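Local coordinates for phosphate binding protein (Planctomyces limnophilus, PDB 4JWO) that is a probable phosphate-binding protein of the PstS family, thought to take part in phosphate transport across the cytoplasmic membrane, at residues K165-D170 with K212-D217; S171-W176 with E186-F191. All blocks are in the same frame, centred on the assembly; numbering follows the deposited sequence. Where two conformers were deposited one is given.

Overall arrangement
Following the chain from the N terminus, helix 160-167 ends within residues 165-170, the first half of contact 1, and the chain leads directly on to 171-176, the first half of contact 2. A short excursion without helix or strand returns at 186-191, where contact 2 closes the smaller loop and strand 189-192 begins. The chain then passes through helix 198-208 and comes back at 212-217 to close contact 1, so that contact 1 encloses contact 2. Together they tie the end of helix 160-167 to the approaches of strands 189-192 and 219-220, neighbours in the mixed sheet. The two contacts meet directly: the Arg215 side chain of contact 1 reaches the backbone of Val173 in contact 2.

Contact 1: K165-D170 with K212-D217; sequences KIWAAD and KSSRSD
Arg215 reaches over the C-terminal end of helix 160-167 and takes hold of carbonyl oxygens that the helix leaves behind as the chain departs from helical geometry at Ala168. The backbone N of Arg215 donates to Trp167 O at 3.1 Å. Arg215 CB lies 3.6 Å from Ala168 O. Arg215 CG, placed between the backbone N and the carbonyl carbon (chi1 64°), passes 3.8 Å from Trp167 O, and CD of Arg215 comes within 3.1 Å of Ile166 O. A bend at chi3 (-67°) then turns NE away from the extended course. At the tip, Arg215 NH1 donates to Ile166 O at 2.9 Å, a nearly straight bond (166°) lying in both the carbonyl and the guanidinium planes; NH1 is shared with Val173 O, a second hydrogen bond. Asp217 takes the other nitrogens side-on in a salt bridge: Arg215 NE donates to Asp217 OD1 at 2.9 Å, from above the carboxylate plane, and Arg215 NH2 to Asp217 OD2 at 2.8 Å, on the syn side but well out of that plane. Beside this, Ser214 CB lies 3.2 Å from Trp167 O, while its OG donates to Arg215 O. The Trp167 indole continues inward, meeting Phe203, Tyr218 and Tyr240 edge-to-face, so the helix end is joined to the core of this part of the periplasmic-binding-protein fold. Backbone carbonyls and a carboxylate thus fix the rotation of the guanidinium from several directions, and its positive charge, balanced by Asp217, would probably be favoured further by the negative end of the helix dipole.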
loop_
_atom_site.group_PDB
_atom_site.type_symbol
_atom_site.label_atom_id
_atom_site.label_comp_id
_atom_site.label_asym_id
_atom_site.label_seq_id
_atom_site.Cartn_x
_atom_site.Cartn_y
_atom_site.Cartn_z
ATOM N N LYS A 165 10.899 10.914 -13.773
ATOM C CA LYS A 165 12.089 11.192 -14.557
ATOM C C LYS A 165 13.284 10.387 -14.027
ATOM O O LYS A 165 14.117 9.906 -14.796
ATOM C CB LYS A 165 12.384 12.697 -14.487
ATOM C CG LYS A 165 13.353 13.210 -15.513
ATOM C CD LYS A 165 13.472 14.724 -15.375
ATOM C CE LYS A 165 14.277 15.334 -16.499
ATOM N NZ LYS A 165 14.416 16.803 -16.294
ATOM N N ILE A 166 13.347 10.236 -12.710
ATOM C CA ILE A 166 14.437 9.505 -12.060
ATOM C C ILE A 166 14.239 7.985 -12.133
ATOM O O ILE A 166 15.175 7.242 -12.437
ATOM C CB ILE A 166 14.548 9.907 -10.581
ATOM C CG1 ILE A 166 15.024 11.359 -10.451
ATOM C CG2 ILE A 166 15.504 8.982 -9.841
ATOM C CD1 ILE A 166 14.821 11.922 -9.077
ATOM N N TRP A 167 13.024 7.533 -11.850
ATOM C CA TRP A 167 12.769 6.110 -11.599
ATOM C C TRP A 167 12.213 5.300 -12.759
ATOM O O TRP A 167 12.146 4.072 -12.669
ATOM C CB TRP A 167 11.813 5.955 -10.415
ATOM C CG TRP A 167 12.472 6.200 -9.088
ATOM C CD1 TRP A 167 12.404 7.334 -8.339
ATOM C CD2 TRP A 167 13.313 5.284 -8.367
ATOM N NE1 TRP A 167 13.129 7.180 -7.184
ATOM C CE2 TRP A 167 13.712 5.932 -7.178
ATOM C CE3 TRP A 167 13.763 3.980 -8.603
ATOM C CZ2 TRP A 167 14.527 5.318 -6.224
ATOM C CZ3 TRP A 167 14.581 3.373 -7.670
ATOM C CH2 TRP A 167 14.951 4.043 -6.486
ATOM N N ALA A 168 11.825 5.965 -13.846
ATOM C CA ALA A 168 11.155 5.273 -14.947
ATOM C C ALA A 168 12.007 4.154 -15.500
ATOM O O ALA A 168 13.238 4.197 -15.423
ATOM C CB ALA A 168 10.812 6.240 -16.060
ATOM N N ALA A 169 11.330 3.176 -16.088
ATOM C CA ALA A 169 11.974 2.021 -16.696
ATOM C C ALA A 169 13.083 2.405 -17.665
ATOM O O ALA A 169 14.077 1.692 -17.773
ATOM C CB ALA A 169 10.940 1.168 -17.406
ATOM N N ASP A 170 12.902 3.518 -18.377
ATOM C CA ASP A 170 13.852 3.958 -19.379
ATOM C C ASP A 170 14.694 5.145 -18.915
ATOM O O ASP A 170 15.389 5.758 -19.721
ATOM C CB ASP A 170 13.129 4.332 -20.678
ATOM C CG ASP A 170 12.283 5.592 -20.546
ATOM O OD1 ASP A 170 11.707 5.844 -19.465
ATOM O OD2 ASP A 170 12.190 6.337 -21.542
ATOM N N LYS A 212 3.997 -0.821 -13.780
ATOM C CA LYS A 212 4.489 -1.294 -12.485
ATOM C C LYS A 212 5.932 -1.764 -12.543
ATOM O O LYS A 212 6.274 -2.834 -12.032
ATOM C CB LYS A 212 3.599 -2.418 -11.958
ATOM C CG LYS A 212 2.288 -1.931 -11.380
ATOM C CD LYS A 212 2.335 -1.977 -9.873
ATOM C CE LYS A 212 1.418 -3.052 -9.340
ATOM N NZ LYS A 212 1.804 -4.440 -9.716
ATOM N N SER A 213 6.772 -0.944 -13.164
ATOM C CA SER A 213 8.168 -1.266 -13.365
ATOM C C SER A 213 9.013 -0.064 -12.999
ATOM O O SER A 213 8.490 1.029 -12.826
ATOM C CB SER A 213 8.384 -1.556 -14.838
ATOM O OG SER A 213 7.988 -0.416 -15.587
ATOM N N SER A 214 10.323 -0.270 -12.887
ATOM C CA SER A 214 11.270 0.836 -12.734
ATOM C C SER A 214 12.615 0.436 -13.326
ATOM O O SER A 214 12.824 -0.725 -13.673
ATOM C CB SER A 214 11.437 1.237 -11.264
ATOM O OG SER A 214 12.296 0.353 -10.565
ATOM N N ARG A 215 13.529 1.394 -13.437
ATOM C CA ARG A 215 14.909 1.060 -13.750
ATOM C C ARG A 215 15.401 0.104 -12.673
ATOM O O ARG A 215 14.883 0.072 -11.553
ATOM C CB ARG A 215 15.766 2.330 -13.754
ATOM C CG ARG A 215 15.832 3.002 -12.386
ATOM C CD ARG A 215 16.428 4.397 -12.481
ATOM N NE ARG A 215 17.837 4.382 -12.870
ATOM C CZ ARG A 215 18.564 5.480 -13.051
ATOM N NH1 ARG A 215 18.004 6.672 -12.893
ATOM N NH2 ARG A 215 19.842 5.375 -13.401
ATOM N N SER A 216 16.404 -0.690 -13.009
ATOM C CA SER A 216 16.908 -1.672 -12.054
ATOM C C SER A 216 18.257 -1.297 -11.453
ATOM O O SER A 216 18.744 -1.991 -10.552
ATOM C CB SER A 216 17.007 -3.035 -12.724
ATOM O OG SER A 216 17.956 -3.015 -13.776
ATOM N N ASP A 217 18.872 -0.230 -11.963
ATOM C CA ASP A 217 20.182 0.179 -11.450
ATOM C C ASP A 217 20.036 1.111 -10.247
ATOM O O ASP A 217 20.117 2.336 -10.350
ATOM C CB ASP A 217 21.072 0.785 -12.540
ATOM C CG ASP A 217 20.420 1.946 -13.253
ATOM O OD1 ASP A 217 19.190 1.899 -13.471
ATOM O OD2 ASP A 217 21.140 2.909 -13.605
#

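Contact 2: S171-W176 with E186-F191; sequences SKVSKW and EPIQLF
Lys175 and Pro187 face each other as the non-hydrogen-bonded pair of an isolated antiparallel beta bridge, just ahead of strand 189-192. The first segment starts at Ser171 with an ST turn, Ser171 OG accepting from Val173 N. Val173 CG1 lies anti to the backbone N (chi1 163°), 3.7 Å from Ile188 CD1 in the conformer described. Ser174 O receives Ile188 N at 2.9 Å, with the donor above the carbonyl plane, and also Pro187 CA in a CA-H...O contact; a water bridges the same oxygen to Ile188 O. The matching CA-H...O contact runs from Lys175 CA to Glu186 O, and Lys175 NZ salt-bridges Asp185. Trp176 N completes the bridge by donating to Glu186 O at 2.9 Å. The indole crosses the Ile188 side chain at about a right angle; its NE1 hydrogen-bonds Gly236 O and it meets Phe154 edge-to-face. An alanine in place of Trp176 would probably leave Gly236 O without this donor, Phe154 without its ring partner and a gap over Ile188 CG1. In that conformer Ile188 CG1 makes a CH-pi contact over the five-membered ring of Trp176, 3.6 Å from its centroid and 3° off the normal.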
loop_
_atom_site.group_PDB
_atom_site.type_symbol
_atom_site.label_atom_id
_atom_site.label_comp_id
_atom_site.label_asym_id
_atom_site.label_seq_id
_atom_site.Cartn_x
_atom_site.Cartn_y
_atom_site.Cartn_z
ATOM N N SER A 171 14.646 5.462 -17.628
ATOM C CA SER A 171 15.436 6.579 -17.116
ATOM C C SER A 171 16.907 6.224 -16.991
ATOM O O SER A 171 17.265 5.170 -16.445
ATOM C CB SER A 171 14.933 7.043 -15.755
ATOM O OG SER A 171 15.791 8.075 -15.284
ATOM N N LYS A 172 17.752 7.112 -17.505
ATOM C CA LYS A 172 19.194 6.981 -17.364
ATOM C C LYS A 172 19.726 8.072 -16.451
ATOM O O LYS A 172 20.937 8.290 -16.390
ATOM C CB LYS A 172 19.877 7.105 -18.725
ATOM C CG LYS A 172 19.201 6.309 -19.824
ATOM C CD LYS A 172 19.107 4.836 -19.461
ATOM C CE LYS A 172 18.170 4.111 -20.411
ATOM N NZ LYS A 172 18.175 2.634 -20.191
ATOM N N VAL A 173 18.826 8.768 -15.760
ATOM C CA VAL A 173 19.218 9.920 -14.944
ATOM C C VAL A 173 20.228 9.493 -13.898
ATOM O O VAL A 173 20.020 8.518 -13.177
ATOM C CB VAL A 173 17.997 10.598 -14.272
ATOM C CG1 VAL A 173 18.430 11.510 -13.109
ATOM C CG2 VAL A 173 17.214 11.382 -15.304
ATOM N N SER A 174 21.348 10.199 -13.841
ATOM C CA SER A 174 22.401 9.816 -12.920
ATOM C C SER A 174 22.790 10.966 -12.015
ATOM O O SER A 174 23.460 10.752 -11.021
ATOM C CB SER A 174 23.626 9.316 -13.687
ATOM O OG SER A 174 24.161 10.351 -14.491
ATOM N N LYS A 175 22.376 12.184 -12.368
ATOM C CA LYS A 175 22.785 13.383 -11.645
ATOM C C LYS A 175 21.599 14.260 -11.282
ATOM O O LYS A 175 20.628 14.354 -12.029
ATOM C CB LYS A 175 23.762 14.208 -12.488
ATOM C CG LYS A 175 25.089 13.536 -12.731
ATOM C CD LYS A 175 25.951 14.346 -13.684
ATOM C CE LYS A 175 27.354 13.763 -13.770
ATOM N NZ LYS A 175 28.250 14.590 -14.628
ATOM N N TRP A 176 21.696 14.935 -10.146
ATOM C CA TRP A 176 20.609 15.802 -9.711
ATOM C C TRP A 176 20.324 16.914 -10.721
ATOM O O TRP A 176 19.176 17.327 -10.891
ATOM C CB TRP A 176 20.930 16.390 -8.337
ATOM C CG TRP A 176 20.830 15.402 -7.220
ATOM C CD1 TRP A 176 21.856 14.722 -6.635
ATOM C CD2 TRP A 176 19.639 14.996 -6.533
ATOM N NE1 TRP A 176 21.385 13.919 -5.626
ATOM C CE2 TRP A 176 20.019 14.076 -5.535
ATOM C CE3 TRP A 176 18.285 15.331 -6.663
ATOM C CZ2 TRP A 176 19.096 13.471 -4.676
ATOM C CZ3 TRP A 176 17.369 14.738 -5.806
ATOM C CH2 TRP A 176 17.783 13.821 -4.820
ATOM N N GLU A 186 25.866 16.526 -9.416
ATOM C CA GLU A 186 26.342 15.518 -8.480
ATOM C C GLU A 186 25.511 14.265 -8.661
ATOM O O GLU A 186 24.331 14.348 -8.997
ATOM C CB GLU A 186 26.172 16.012 -7.039
ATOM C CG GLU A 186 26.942 17.291 -6.698
ATOM C CD GLU A 186 28.445 17.087 -6.641
ATOM O OE1 GLU A 186 28.892 15.919 -6.607
ATOM O OE2 GLU A 186 29.183 18.100 -6.622
ATOM N N PRO A 187 26.114 13.094 -8.417
ATOM C CA PRO A 187 25.365 11.852 -8.638
ATOM C C PRO A 187 24.196 11.690 -7.685
ATOM O O PRO A 187 24.268 12.079 -6.516
ATOM C CB PRO A 187 26.404 10.757 -8.346
ATOM C CG PRO A 187 27.727 11.428 -8.484
ATOM C CD PRO A 187 27.520 12.845 -8.057
ATOM N N ILE A 188 23.102 11.123 -8.181
ATOM C CA ILE A 188 21.989 10.715 -7.323
ATOM C C ILE A 188 22.201 9.256 -6.970
ATOM O O ILE A 188 22.314 8.421 -7.863
ATOM C CB ILE A 188 20.636 10.747 -8.046
ATOM C CG1 ILE A 188 20.415 12.064 -8.773
ATOM C CG2 ILE A 188 19.491 10.470 -7.057
ATOM C CD1 ILE A 188 19.136 12.067 -9.564
ATOM N N GLN A 189 22.268 8.941 -5.683
ATOM C CA GLN A 189 22.458 7.553 -5.263
ATOM C C GLN A 189 21.105 7.005 -4.855
ATOM O O GLN A 189 20.541 7.429 -3.855
ATOM C CB GLN A 189 23.426 7.477 -4.078
ATOM C CG GLN A 189 24.705 8.300 -4.232
ATOM C CD GLN A 189 25.694 7.692 -5.207
ATOM O OE1 GLN A 189 25.424 6.664 -5.833
ATOM N NE2 GLN A 189 26.855 8.326 -5.340
ATOM N N LEU A 190 20.580 6.074 -5.644
ATOM C CA LEU A 190 19.213 5.601 -5.478
ATOM C C LEU A 190 19.104 4.383 -4.577
ATOM O O LEU A 190 19.867 3.429 -4.710
ATOM C CB LEU A 190 18.611 5.235 -6.840
ATOM C CG LEU A 190 18.481 6.388 -7.835
ATOM C CD1 LEU A 190 17.969 5.830 -9.154
ATOM C CD2 LEU A 190 17.530 7.460 -7.297
ATOM N N PHE A 191 18.113 4.422 -3.687
ATOM C CA PHE A 191 17.811 3.322 -2.774
ATOM C C PHE A 191 16.331 3.026 -2.838
ATOM O O PHE A 191 15.516 3.932 -2.893
ATOM C CB PHE A 191 18.185 3.711 -1.335
ATOM C CG PHE A 191 19.656 3.914 -1.132
ATOM C CD1 PHE A 191 20.232 5.166 -1.333
ATOM C CD2 PHE A 191 20.464 2.859 -0.748
ATOM C CE1 PHE A 191 21.604 5.349 -1.158
ATOM C CE2 PHE A 191 21.825 3.035 -0.574
ATOM C CZ PHE A 191 22.394 4.288 -0.774
HETATM O O HOH W 1 24.094 8.068 -10.340
#